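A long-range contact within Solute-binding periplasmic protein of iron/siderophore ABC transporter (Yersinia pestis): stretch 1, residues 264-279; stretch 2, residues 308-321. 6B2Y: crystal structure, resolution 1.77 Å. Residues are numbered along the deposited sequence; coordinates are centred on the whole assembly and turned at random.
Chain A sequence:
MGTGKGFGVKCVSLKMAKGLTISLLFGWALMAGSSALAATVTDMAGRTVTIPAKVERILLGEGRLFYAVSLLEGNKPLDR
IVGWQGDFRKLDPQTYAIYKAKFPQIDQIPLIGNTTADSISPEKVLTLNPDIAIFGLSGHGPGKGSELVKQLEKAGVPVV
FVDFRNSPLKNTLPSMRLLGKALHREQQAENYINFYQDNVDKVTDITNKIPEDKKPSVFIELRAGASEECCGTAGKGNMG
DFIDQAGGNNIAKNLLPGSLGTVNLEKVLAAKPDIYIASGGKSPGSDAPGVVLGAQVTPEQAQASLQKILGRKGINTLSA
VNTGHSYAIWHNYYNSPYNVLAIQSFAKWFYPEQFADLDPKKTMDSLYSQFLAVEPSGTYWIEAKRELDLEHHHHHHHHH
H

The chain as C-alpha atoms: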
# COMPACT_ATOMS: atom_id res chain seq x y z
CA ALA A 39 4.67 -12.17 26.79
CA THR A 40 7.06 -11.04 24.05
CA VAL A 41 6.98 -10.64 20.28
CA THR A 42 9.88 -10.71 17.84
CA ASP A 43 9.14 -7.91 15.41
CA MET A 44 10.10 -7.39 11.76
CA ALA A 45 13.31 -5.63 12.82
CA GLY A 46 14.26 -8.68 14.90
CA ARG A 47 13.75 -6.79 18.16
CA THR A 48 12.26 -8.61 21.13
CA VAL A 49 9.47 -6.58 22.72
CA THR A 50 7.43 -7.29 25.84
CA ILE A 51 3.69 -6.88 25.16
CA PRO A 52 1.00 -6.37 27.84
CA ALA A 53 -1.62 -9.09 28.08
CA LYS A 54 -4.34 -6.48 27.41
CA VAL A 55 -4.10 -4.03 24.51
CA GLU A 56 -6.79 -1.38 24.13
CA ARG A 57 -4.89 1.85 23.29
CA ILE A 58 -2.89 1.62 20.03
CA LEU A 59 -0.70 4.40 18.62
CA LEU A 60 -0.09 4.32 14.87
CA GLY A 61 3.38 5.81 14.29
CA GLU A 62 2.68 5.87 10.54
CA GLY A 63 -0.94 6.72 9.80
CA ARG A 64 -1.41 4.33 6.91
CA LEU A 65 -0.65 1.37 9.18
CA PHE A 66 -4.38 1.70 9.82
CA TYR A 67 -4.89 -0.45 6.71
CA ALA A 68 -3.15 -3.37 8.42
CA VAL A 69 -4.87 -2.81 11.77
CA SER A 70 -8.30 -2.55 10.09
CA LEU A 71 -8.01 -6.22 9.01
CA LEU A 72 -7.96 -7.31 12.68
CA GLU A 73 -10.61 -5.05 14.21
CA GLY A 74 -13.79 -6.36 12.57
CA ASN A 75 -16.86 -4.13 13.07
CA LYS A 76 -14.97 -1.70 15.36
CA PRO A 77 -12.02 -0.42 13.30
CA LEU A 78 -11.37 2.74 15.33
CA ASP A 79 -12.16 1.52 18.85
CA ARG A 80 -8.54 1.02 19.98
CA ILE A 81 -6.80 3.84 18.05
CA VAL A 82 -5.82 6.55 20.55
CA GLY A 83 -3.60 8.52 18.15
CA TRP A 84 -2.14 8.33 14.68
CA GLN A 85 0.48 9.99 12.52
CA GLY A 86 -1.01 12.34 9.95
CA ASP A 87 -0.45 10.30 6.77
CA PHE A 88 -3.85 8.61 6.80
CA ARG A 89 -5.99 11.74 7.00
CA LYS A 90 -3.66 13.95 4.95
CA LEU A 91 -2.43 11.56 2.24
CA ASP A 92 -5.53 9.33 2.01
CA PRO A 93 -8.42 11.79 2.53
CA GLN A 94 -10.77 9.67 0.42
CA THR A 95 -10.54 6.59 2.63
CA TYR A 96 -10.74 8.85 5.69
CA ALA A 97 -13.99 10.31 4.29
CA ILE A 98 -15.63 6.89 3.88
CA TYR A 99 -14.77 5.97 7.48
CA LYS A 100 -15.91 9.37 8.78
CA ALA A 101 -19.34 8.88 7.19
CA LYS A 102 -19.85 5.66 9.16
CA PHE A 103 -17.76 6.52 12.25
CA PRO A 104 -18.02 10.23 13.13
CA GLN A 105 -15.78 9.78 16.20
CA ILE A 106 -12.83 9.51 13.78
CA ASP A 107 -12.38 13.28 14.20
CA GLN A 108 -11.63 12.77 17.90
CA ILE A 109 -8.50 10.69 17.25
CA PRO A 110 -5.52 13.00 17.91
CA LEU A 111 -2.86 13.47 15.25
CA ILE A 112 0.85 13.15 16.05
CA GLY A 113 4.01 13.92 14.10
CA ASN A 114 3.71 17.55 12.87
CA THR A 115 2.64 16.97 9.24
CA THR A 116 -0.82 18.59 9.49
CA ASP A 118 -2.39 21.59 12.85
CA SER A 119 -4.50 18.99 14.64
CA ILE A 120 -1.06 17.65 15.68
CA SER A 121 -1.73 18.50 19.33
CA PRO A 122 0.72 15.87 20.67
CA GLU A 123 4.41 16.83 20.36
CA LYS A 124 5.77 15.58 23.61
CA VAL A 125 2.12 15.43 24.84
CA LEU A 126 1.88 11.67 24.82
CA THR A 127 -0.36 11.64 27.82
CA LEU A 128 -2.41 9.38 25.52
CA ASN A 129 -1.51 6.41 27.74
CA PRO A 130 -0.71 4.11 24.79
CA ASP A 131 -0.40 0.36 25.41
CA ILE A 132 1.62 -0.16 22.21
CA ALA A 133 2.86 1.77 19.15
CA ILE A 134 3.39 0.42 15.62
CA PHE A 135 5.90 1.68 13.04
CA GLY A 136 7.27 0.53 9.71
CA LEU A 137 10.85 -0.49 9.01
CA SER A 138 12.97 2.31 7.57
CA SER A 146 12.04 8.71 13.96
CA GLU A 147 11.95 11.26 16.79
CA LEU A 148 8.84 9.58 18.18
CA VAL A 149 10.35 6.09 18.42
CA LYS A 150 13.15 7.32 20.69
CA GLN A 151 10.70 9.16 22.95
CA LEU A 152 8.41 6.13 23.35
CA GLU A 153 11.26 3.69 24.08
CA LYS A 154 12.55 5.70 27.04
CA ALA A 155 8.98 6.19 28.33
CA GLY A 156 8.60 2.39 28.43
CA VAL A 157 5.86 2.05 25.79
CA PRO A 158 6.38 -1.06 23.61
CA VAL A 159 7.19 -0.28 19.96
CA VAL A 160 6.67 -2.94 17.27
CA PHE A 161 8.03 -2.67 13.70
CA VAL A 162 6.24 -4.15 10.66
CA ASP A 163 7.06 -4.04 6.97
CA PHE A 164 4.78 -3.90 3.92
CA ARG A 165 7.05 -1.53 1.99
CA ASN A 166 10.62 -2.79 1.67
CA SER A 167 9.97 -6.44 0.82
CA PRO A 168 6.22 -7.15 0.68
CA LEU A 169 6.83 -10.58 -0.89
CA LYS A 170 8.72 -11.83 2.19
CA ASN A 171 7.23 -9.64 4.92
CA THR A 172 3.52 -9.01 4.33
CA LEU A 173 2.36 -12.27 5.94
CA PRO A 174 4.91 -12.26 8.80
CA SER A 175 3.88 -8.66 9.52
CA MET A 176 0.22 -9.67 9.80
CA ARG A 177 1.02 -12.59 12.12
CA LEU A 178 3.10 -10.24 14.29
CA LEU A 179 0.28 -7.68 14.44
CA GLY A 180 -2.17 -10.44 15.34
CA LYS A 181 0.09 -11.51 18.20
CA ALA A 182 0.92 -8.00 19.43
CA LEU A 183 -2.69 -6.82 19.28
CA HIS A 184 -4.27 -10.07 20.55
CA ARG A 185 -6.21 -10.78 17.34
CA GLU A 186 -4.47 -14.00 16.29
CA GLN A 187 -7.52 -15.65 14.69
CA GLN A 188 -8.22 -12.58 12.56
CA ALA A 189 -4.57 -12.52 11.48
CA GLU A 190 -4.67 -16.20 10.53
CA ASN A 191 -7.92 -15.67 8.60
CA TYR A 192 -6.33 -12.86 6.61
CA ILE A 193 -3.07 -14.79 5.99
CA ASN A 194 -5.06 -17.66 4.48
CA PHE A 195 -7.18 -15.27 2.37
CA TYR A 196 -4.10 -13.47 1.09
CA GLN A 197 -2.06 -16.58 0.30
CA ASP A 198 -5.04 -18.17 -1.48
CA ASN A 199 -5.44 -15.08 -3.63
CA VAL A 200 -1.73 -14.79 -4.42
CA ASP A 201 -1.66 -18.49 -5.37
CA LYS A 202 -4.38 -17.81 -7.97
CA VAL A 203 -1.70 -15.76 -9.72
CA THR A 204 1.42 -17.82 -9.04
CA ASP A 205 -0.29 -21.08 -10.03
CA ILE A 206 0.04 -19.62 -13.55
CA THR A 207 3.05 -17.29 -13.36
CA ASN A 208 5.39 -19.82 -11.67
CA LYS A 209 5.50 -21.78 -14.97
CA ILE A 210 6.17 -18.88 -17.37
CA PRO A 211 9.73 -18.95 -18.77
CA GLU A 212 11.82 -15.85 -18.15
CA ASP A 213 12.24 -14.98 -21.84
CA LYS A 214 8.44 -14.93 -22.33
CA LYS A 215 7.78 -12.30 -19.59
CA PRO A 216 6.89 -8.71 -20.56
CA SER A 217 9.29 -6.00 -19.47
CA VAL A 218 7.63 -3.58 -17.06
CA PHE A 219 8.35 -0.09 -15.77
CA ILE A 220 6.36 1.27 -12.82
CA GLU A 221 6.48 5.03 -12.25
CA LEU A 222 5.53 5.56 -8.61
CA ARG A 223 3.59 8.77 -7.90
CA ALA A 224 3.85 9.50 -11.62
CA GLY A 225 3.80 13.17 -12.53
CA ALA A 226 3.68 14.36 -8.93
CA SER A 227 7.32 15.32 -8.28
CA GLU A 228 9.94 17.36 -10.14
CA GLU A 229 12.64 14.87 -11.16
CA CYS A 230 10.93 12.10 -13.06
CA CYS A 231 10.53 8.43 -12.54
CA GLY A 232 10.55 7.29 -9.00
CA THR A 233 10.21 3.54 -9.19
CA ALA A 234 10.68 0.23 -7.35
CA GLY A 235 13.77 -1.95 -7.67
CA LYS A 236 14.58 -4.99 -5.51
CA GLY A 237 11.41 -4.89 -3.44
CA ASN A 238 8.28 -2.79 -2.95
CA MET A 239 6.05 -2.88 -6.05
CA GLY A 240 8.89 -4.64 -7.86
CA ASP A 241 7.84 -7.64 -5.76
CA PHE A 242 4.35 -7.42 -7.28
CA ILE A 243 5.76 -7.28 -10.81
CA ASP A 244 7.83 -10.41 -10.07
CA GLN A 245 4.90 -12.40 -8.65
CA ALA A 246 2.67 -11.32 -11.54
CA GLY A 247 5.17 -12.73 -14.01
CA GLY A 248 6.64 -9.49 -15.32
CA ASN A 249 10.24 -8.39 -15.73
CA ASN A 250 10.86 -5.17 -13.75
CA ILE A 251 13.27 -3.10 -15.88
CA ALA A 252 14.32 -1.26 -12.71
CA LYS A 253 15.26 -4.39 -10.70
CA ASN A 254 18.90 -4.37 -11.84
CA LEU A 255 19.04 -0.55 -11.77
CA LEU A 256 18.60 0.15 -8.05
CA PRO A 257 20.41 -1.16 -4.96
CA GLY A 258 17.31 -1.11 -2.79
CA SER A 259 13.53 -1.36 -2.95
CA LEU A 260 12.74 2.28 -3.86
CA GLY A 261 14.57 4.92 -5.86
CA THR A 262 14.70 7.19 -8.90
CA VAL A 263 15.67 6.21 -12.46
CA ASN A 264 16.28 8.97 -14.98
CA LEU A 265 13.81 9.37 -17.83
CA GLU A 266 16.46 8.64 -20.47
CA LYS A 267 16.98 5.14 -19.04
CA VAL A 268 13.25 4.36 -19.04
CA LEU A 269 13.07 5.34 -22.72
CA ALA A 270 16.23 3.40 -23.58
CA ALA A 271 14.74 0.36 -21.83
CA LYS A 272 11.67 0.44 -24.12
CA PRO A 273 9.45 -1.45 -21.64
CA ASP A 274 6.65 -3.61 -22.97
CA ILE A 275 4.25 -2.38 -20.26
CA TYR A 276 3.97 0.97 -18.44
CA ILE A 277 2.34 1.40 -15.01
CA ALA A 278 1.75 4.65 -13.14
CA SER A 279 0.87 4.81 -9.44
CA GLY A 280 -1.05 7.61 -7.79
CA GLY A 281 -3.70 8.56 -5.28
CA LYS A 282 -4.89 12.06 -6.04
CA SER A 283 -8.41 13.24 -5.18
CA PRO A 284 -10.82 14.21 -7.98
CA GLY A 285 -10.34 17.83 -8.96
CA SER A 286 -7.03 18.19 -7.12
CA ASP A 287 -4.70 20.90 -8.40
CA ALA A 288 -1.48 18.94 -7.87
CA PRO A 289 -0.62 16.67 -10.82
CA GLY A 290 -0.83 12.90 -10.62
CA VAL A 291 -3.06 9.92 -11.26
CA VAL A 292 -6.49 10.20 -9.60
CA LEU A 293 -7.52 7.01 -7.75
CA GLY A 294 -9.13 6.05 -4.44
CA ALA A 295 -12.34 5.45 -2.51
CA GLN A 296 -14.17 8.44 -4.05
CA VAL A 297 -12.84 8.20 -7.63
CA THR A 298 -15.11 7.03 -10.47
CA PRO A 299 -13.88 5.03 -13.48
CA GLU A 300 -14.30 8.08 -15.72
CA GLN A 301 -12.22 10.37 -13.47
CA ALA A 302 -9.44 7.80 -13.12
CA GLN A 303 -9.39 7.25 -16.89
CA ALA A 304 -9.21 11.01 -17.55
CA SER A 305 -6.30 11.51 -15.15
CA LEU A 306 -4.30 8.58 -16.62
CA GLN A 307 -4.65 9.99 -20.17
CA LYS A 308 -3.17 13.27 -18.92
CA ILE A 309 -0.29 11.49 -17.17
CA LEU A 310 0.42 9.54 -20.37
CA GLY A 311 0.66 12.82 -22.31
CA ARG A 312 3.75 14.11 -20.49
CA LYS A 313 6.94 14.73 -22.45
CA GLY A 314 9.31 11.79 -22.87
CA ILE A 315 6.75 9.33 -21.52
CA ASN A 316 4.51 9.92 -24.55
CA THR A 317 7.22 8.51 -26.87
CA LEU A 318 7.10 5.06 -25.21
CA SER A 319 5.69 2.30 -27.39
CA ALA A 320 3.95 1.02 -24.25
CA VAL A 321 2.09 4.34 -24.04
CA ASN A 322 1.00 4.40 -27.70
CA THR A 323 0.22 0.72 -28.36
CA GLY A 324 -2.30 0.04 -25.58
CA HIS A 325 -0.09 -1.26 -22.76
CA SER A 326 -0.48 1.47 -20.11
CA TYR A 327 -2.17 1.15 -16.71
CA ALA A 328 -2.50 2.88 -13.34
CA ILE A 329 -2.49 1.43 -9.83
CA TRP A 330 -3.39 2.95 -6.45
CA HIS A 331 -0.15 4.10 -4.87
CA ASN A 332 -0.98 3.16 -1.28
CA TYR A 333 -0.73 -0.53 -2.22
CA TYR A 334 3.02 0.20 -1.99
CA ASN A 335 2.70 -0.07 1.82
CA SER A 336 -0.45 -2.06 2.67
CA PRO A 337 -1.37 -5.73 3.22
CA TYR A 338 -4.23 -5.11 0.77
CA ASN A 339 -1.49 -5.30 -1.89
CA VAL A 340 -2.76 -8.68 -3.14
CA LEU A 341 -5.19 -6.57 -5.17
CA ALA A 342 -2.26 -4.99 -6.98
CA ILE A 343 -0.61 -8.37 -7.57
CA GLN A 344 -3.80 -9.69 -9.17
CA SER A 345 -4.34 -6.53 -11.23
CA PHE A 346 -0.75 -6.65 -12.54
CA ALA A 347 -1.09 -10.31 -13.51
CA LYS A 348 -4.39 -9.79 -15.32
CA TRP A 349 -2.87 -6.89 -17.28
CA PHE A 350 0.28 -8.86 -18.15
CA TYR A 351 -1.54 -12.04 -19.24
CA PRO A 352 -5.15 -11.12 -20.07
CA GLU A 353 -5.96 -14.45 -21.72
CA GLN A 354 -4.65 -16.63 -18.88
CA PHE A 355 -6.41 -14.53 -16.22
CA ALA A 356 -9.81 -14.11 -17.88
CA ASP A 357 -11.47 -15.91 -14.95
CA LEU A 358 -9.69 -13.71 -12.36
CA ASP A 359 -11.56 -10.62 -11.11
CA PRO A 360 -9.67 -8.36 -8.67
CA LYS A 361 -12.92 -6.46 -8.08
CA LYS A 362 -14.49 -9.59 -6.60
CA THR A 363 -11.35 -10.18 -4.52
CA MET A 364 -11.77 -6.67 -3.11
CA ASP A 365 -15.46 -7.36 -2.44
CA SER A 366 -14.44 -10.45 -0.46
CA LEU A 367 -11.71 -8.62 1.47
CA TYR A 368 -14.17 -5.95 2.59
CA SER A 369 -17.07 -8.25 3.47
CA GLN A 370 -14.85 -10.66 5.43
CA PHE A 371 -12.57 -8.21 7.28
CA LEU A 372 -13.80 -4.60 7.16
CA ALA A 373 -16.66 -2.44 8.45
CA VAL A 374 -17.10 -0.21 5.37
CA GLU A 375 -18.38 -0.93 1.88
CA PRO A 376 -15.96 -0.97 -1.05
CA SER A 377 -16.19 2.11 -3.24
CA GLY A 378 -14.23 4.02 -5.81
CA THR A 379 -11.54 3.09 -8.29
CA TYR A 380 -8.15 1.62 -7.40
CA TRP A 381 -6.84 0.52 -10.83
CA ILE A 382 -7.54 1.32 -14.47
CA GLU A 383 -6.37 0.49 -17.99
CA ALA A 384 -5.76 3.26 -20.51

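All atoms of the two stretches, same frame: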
# COMPACT_ATOMS: atom_id res chain seq x y z
N ASN A 264 16.47 7.80 -14.13
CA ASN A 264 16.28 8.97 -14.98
C ASN A 264 15.46 8.60 -16.21
O ASN A 264 15.47 7.45 -16.68
CB ASN A 264 17.60 9.58 -15.38
CG ASN A 264 17.89 10.88 -14.62
OD1 ASN A 264 17.34 11.93 -14.94
ND2 ASN A 264 18.76 10.80 -13.61
N LEU A 265 14.75 9.60 -16.74
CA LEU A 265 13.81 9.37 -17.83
C LEU A 265 14.50 8.77 -19.05
O LEU A 265 13.91 7.95 -19.76
CB LEU A 265 13.08 10.66 -18.20
CG LEU A 265 12.11 10.55 -19.37
CD1 LEU A 265 11.08 9.45 -19.10
CD2 LEU A 265 11.40 11.87 -19.65
N GLU A 266 15.75 9.16 -19.31
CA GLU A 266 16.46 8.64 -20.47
C GLU A 266 16.64 7.12 -20.39
O GLU A 266 16.60 6.44 -21.42
CB GLU A 266 17.82 9.33 -20.61
CG GLU A 266 17.74 10.85 -20.84
CD GLU A 266 17.44 11.63 -19.56
OE1 GLU A 266 16.79 12.70 -19.67
OE2 GLU A 266 17.84 11.18 -18.46
N LYS A 267 16.81 6.58 -19.18
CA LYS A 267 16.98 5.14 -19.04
C LYS A 267 15.67 4.40 -19.27
O LYS A 267 15.65 3.34 -19.90
CB LYS A 267 17.55 4.81 -17.67
CG LYS A 267 19.02 5.15 -17.51
CD LYS A 267 19.32 5.67 -16.13
CE LYS A 267 20.81 5.65 -15.85
NZ LYS A 267 21.45 4.45 -16.46
N VAL A 268 14.56 4.95 -18.77
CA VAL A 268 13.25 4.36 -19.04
C VAL A 268 13.03 4.25 -20.55
O VAL A 268 12.66 3.19 -21.06
CB VAL A 268 12.13 5.17 -18.37
CG1 VAL A 268 10.79 4.48 -18.54
CG2 VAL A 268 12.46 5.39 -16.90
N LEU A 269 13.27 5.35 -21.27
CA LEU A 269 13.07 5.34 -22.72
C LEU A 269 14.00 4.35 -23.39
O LEU A 269 13.58 3.58 -24.26
CB LEU A 269 13.28 6.74 -23.29
CG LEU A 269 12.44 7.86 -22.67
CD1 LEU A 269 12.72 9.18 -23.37
CD2 LEU A 269 10.97 7.52 -22.73
N ALA A 270 15.28 4.34 -23.00
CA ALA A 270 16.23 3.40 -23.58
C ALA A 270 15.86 1.95 -23.28
O ALA A 270 16.21 1.04 -24.04
CB ALA A 270 17.65 3.69 -23.08
N ALA A 271 15.15 1.72 -22.17
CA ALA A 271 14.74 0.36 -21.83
C ALA A 271 13.58 -0.13 -22.68
O ALA A 271 13.39 -1.35 -22.82
CB ALA A 271 14.38 0.28 -20.35
N LYS A 272 12.79 0.78 -23.25
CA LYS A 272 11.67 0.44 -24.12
C LYS A 272 10.76 -0.64 -23.52
O LYS A 272 10.52 -1.68 -24.14
CB LYS A 272 12.18 0.01 -25.49
CG LYS A 272 13.33 0.88 -25.99
CD LYS A 272 13.72 0.56 -27.42
CE LYS A 272 15.00 -0.26 -27.46
NZ LYS A 272 14.95 -1.28 -28.56
N PRO A 273 10.21 -0.40 -22.32
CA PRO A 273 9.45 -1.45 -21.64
C PRO A 273 8.20 -1.84 -22.40
O PRO A 273 7.53 -1.00 -23.02
CB PRO A 273 9.10 -0.81 -20.29
CG PRO A 273 9.13 0.68 -20.56
CD PRO A 273 10.24 0.86 -21.54
N ASP A 274 7.87 -3.12 -22.33
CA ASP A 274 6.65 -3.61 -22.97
C ASP A 274 5.40 -3.00 -22.35
O ASP A 274 4.43 -2.72 -23.06
CB ASP A 274 6.57 -5.13 -22.88
CG ASP A 274 7.69 -5.82 -23.63
OD1 ASP A 274 8.14 -5.28 -24.66
OD2 ASP A 274 8.10 -6.93 -23.20
N ILE A 275 5.42 -2.79 -21.03
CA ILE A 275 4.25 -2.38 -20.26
C ILE A 275 4.64 -1.21 -19.37
O ILE A 275 5.73 -1.21 -18.78
CB ILE A 275 3.71 -3.56 -19.43
CG1 ILE A 275 3.13 -4.64 -20.34
CG2 ILE A 275 2.67 -3.10 -18.40
CD1 ILE A 275 2.71 -5.89 -19.63
N TYR A 276 3.75 -0.21 -19.27
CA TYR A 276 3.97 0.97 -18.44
C TYR A 276 2.87 1.04 -17.39
O TYR A 276 1.68 0.89 -17.71
CB TYR A 276 3.98 2.26 -19.28
CG TYR A 276 3.93 3.51 -18.42
CD1 TYR A 276 5.09 4.08 -17.93
CD2 TYR A 276 2.72 4.12 -18.11
CE1 TYR A 276 5.06 5.22 -17.14
CE2 TYR A 276 2.68 5.26 -17.31
CZ TYR A 276 3.85 5.81 -16.84
OH TYR A 276 3.82 6.93 -16.05
N ILE A 277 3.26 1.26 -16.13
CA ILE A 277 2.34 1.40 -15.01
C ILE A 277 2.66 2.69 -14.30
O ILE A 277 3.83 2.97 -14.00
CB ILE A 277 2.44 0.22 -14.02
CG1 ILE A 277 2.31 -1.12 -14.74
CG2 ILE A 277 1.34 0.32 -12.96
CD1 ILE A 277 2.35 -2.31 -13.78
N ALA A 278 1.62 3.47 -13.99
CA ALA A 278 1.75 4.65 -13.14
C ALA A 278 1.01 4.41 -11.83
O ALA A 278 -0.08 3.83 -11.82
CB ALA A 278 1.16 5.90 -13.83
N SER A 279 1.59 4.84 -10.71
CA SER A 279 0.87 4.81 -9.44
C SER A 279 0.48 6.23 -9.04
O SER A 279 1.17 7.20 -9.36
CB SER A 279 1.68 4.17 -8.30
OG SER A 279 2.53 5.11 -7.67
N LYS A 308 -4.01 12.08 -19.06
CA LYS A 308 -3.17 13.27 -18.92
C LYS A 308 -1.75 12.89 -18.52
O LYS A 308 -0.78 13.46 -19.03
CB LYS A 308 -3.77 14.25 -17.91
CG LYS A 308 -2.76 15.28 -17.41
CD LYS A 308 -3.41 16.65 -17.18
CE LYS A 308 -4.80 16.53 -16.58
NZ LYS A 308 -5.35 17.87 -16.19
N ILE A 309 -1.61 11.92 -17.61
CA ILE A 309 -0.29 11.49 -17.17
C ILE A 309 0.48 10.88 -18.33
O ILE A 309 1.71 11.03 -18.44
CB ILE A 309 -0.42 10.52 -15.98
CG1 ILE A 309 -0.78 11.29 -14.71
CG2 ILE A 309 0.88 9.73 -15.76
CD1 ILE A 309 0.37 12.11 -14.17
N LEU A 310 -0.22 10.17 -19.22
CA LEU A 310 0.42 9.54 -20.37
C LEU A 310 0.81 10.55 -21.44
O LEU A 310 1.54 10.19 -22.37
CB LEU A 310 -0.50 8.49 -20.97
CG LEU A 310 -0.89 7.28 -20.13
CD1 LEU A 310 -1.86 6.41 -20.90
CD2 LEU A 310 0.34 6.50 -19.74
N GLY A 311 0.32 11.79 -21.35
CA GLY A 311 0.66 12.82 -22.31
C GLY A 311 1.86 13.67 -21.95
O GLY A 311 2.14 14.64 -22.66
N ARG A 312 2.58 13.35 -20.87
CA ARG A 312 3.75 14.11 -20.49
C ARG A 312 4.89 13.88 -21.49
O ARG A 312 4.96 12.85 -22.17
CB ARG A 312 4.23 13.73 -19.09
CG ARG A 312 3.35 14.21 -17.95
CD ARG A 312 3.84 13.64 -16.61
NE ARG A 312 3.70 12.18 -16.59
CZ ARG A 312 4.61 11.35 -16.07
NH1 ARG A 312 5.71 11.81 -15.52
NH2 ARG A 312 4.40 10.04 -16.10
N LYS A 313 5.80 14.85 -21.55
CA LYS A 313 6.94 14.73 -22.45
C LYS A 313 7.79 13.52 -22.07
O LYS A 313 7.86 13.12 -20.91
CB LYS A 313 7.80 15.99 -22.40
CG LYS A 313 7.04 17.27 -22.74
CD LYS A 313 7.98 18.44 -23.00
CE LYS A 313 7.96 18.90 -24.47
NZ LYS A 313 8.34 17.83 -25.46
N GLY A 314 8.46 12.95 -23.07
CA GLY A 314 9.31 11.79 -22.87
C GLY A 314 8.51 10.51 -22.75
O GLY A 314 8.64 9.60 -23.57
N ILE A 315 7.65 10.46 -21.72
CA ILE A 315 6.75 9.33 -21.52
C ILE A 315 5.90 9.07 -22.76
O ILE A 315 5.66 7.91 -23.13
CB ILE A 315 5.87 9.59 -20.27
CG1 ILE A 315 6.76 9.80 -19.03
CG2 ILE A 315 4.84 8.48 -20.08
CD1 ILE A 315 7.47 8.55 -18.54
N ASN A 316 5.43 10.13 -23.43
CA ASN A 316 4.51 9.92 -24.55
C ASN A 316 5.21 9.41 -25.81
O ASN A 316 4.53 9.21 -26.83
CB ASN A 316 3.72 11.20 -24.86
CG ASN A 316 4.60 12.38 -25.26
OD1 ASN A 316 5.79 12.22 -25.55
ND2 ASN A 316 4.01 13.57 -25.29
N THR A 317 6.52 9.17 -25.77
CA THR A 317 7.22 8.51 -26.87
C THR A 317 7.40 7.01 -26.65
O THR A 317 7.90 6.33 -27.55
CB THR A 317 8.60 9.17 -27.09
OG1 THR A 317 9.50 8.78 -26.05
CG2 THR A 317 8.48 10.70 -27.13
N LEU A 318 7.00 6.48 -25.49
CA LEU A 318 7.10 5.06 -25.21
C LEU A 318 6.12 4.27 -26.06
O LEU A 318 4.94 4.63 -26.16
CB LEU A 318 6.82 4.79 -23.73
CG LEU A 318 7.86 5.23 -22.69
CD1 LEU A 318 7.24 5.31 -21.28
CD2 LEU A 318 9.04 4.26 -22.69
N SER A 319 6.60 3.19 -26.69
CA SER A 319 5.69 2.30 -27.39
C SER A 319 4.62 1.74 -26.46
O SER A 319 3.49 1.50 -26.89
CB SER A 319 6.47 1.16 -28.05
OG SER A 319 7.41 1.65 -28.98
N ALA A 320 4.96 1.51 -25.18
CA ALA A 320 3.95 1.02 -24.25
C ALA A 320 2.81 2.01 -24.10
O ALA A 320 1.65 1.61 -23.92
CB ALA A 320 4.58 0.75 -22.88
N VAL A 321 3.11 3.31 -24.20
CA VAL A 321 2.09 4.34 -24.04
C VAL A 321 1.17 4.39 -25.26
O VAL A 321 -0.04 4.60 -25.12
CB VAL A 321 2.77 5.69 -23.77
CG1 VAL A 321 1.83 6.86 -24.07
CG2 VAL A 321 3.28 5.75 -22.33
O HOH W 1 7.37 1.45 -24.27

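Stretch 1 runs from a helix beginning at L265, through a turn at K272 and P273, into a strand that begins at I275 and runs on past S279. Stretch 2 starts at the end of a helix, passes through a loop and a 3-10 segment at 315-317, and enters another helix at S319. The CA atoms of L269 and L318 lie 6.5 Å apart, and those of I275 and A320 5.3 Å apart. No direct hydrogen bond joins the stretches. The contact is mainly apolar and buries 612 Å² in total.

Y276 is the largest contributor. Its CA-to-CB bond points toward stretch 2, and chi1 is t (169°). With chi2 at 87°, the ring reaches between several side chains of stretch 2. Y276 CE2 lies 3.6 Å from L310 CD2, and Y276 CD1 lies 4.2 Å from L318 CD1. L310 and L318 both leave their backbones sideways. Each has chi1 m and chi2 t, and the end of each side chain comes nearer to stretch 1.

Y276 OH is 3.2 Å from R312 NH2, near the guanidinium plane, but the angle is too poor for a hydrogen bond. Both groups have hydrogen-bond partners elsewhere in the structure. R312 is also held within its own stretch, where R312 NE donates to I309 O at 3.0 Å.

The strand alternates. Y276 and A278 point toward stretch 2, while I275 and I277 point away. A278 CB meets I309 CG2 at 4.3 Å. The short side chain of A320 allows close backbone packing: A320 CB is 3.4 Å from P273 O and 3.5 Å from D274 O. One water bridges the same region. It donates to P273 O at 2.8 Å and accepts from A320 N at 2.6 Å.

On the helix, L265 is t,p and points toward stretch 2. L265 CD1 meets I315 CD1 at 3.8 Å, and L265 CD2 sits 3.8 Å from G314 CA. G314 has positive phi, which favours glycine. An ideal CB there would also lie 2.3 Å from L265 CD2, a clash.

L269 starts sideways, but its m,t rotamer brings its end nearer. L269 CD2 is 3.8 Å from L318 CD2 and 3.2 Å from G314 O. G314 O already accepts a hydrogen bond from T317 OG1 at 2.7 Å. This bond accompanies chi1 p in T317 and turns the hydroxyl back to the G314 carbonyl. L318 CD2 also packs 3.8 Å from P273 CD, so L318 touches helix, turn and strand.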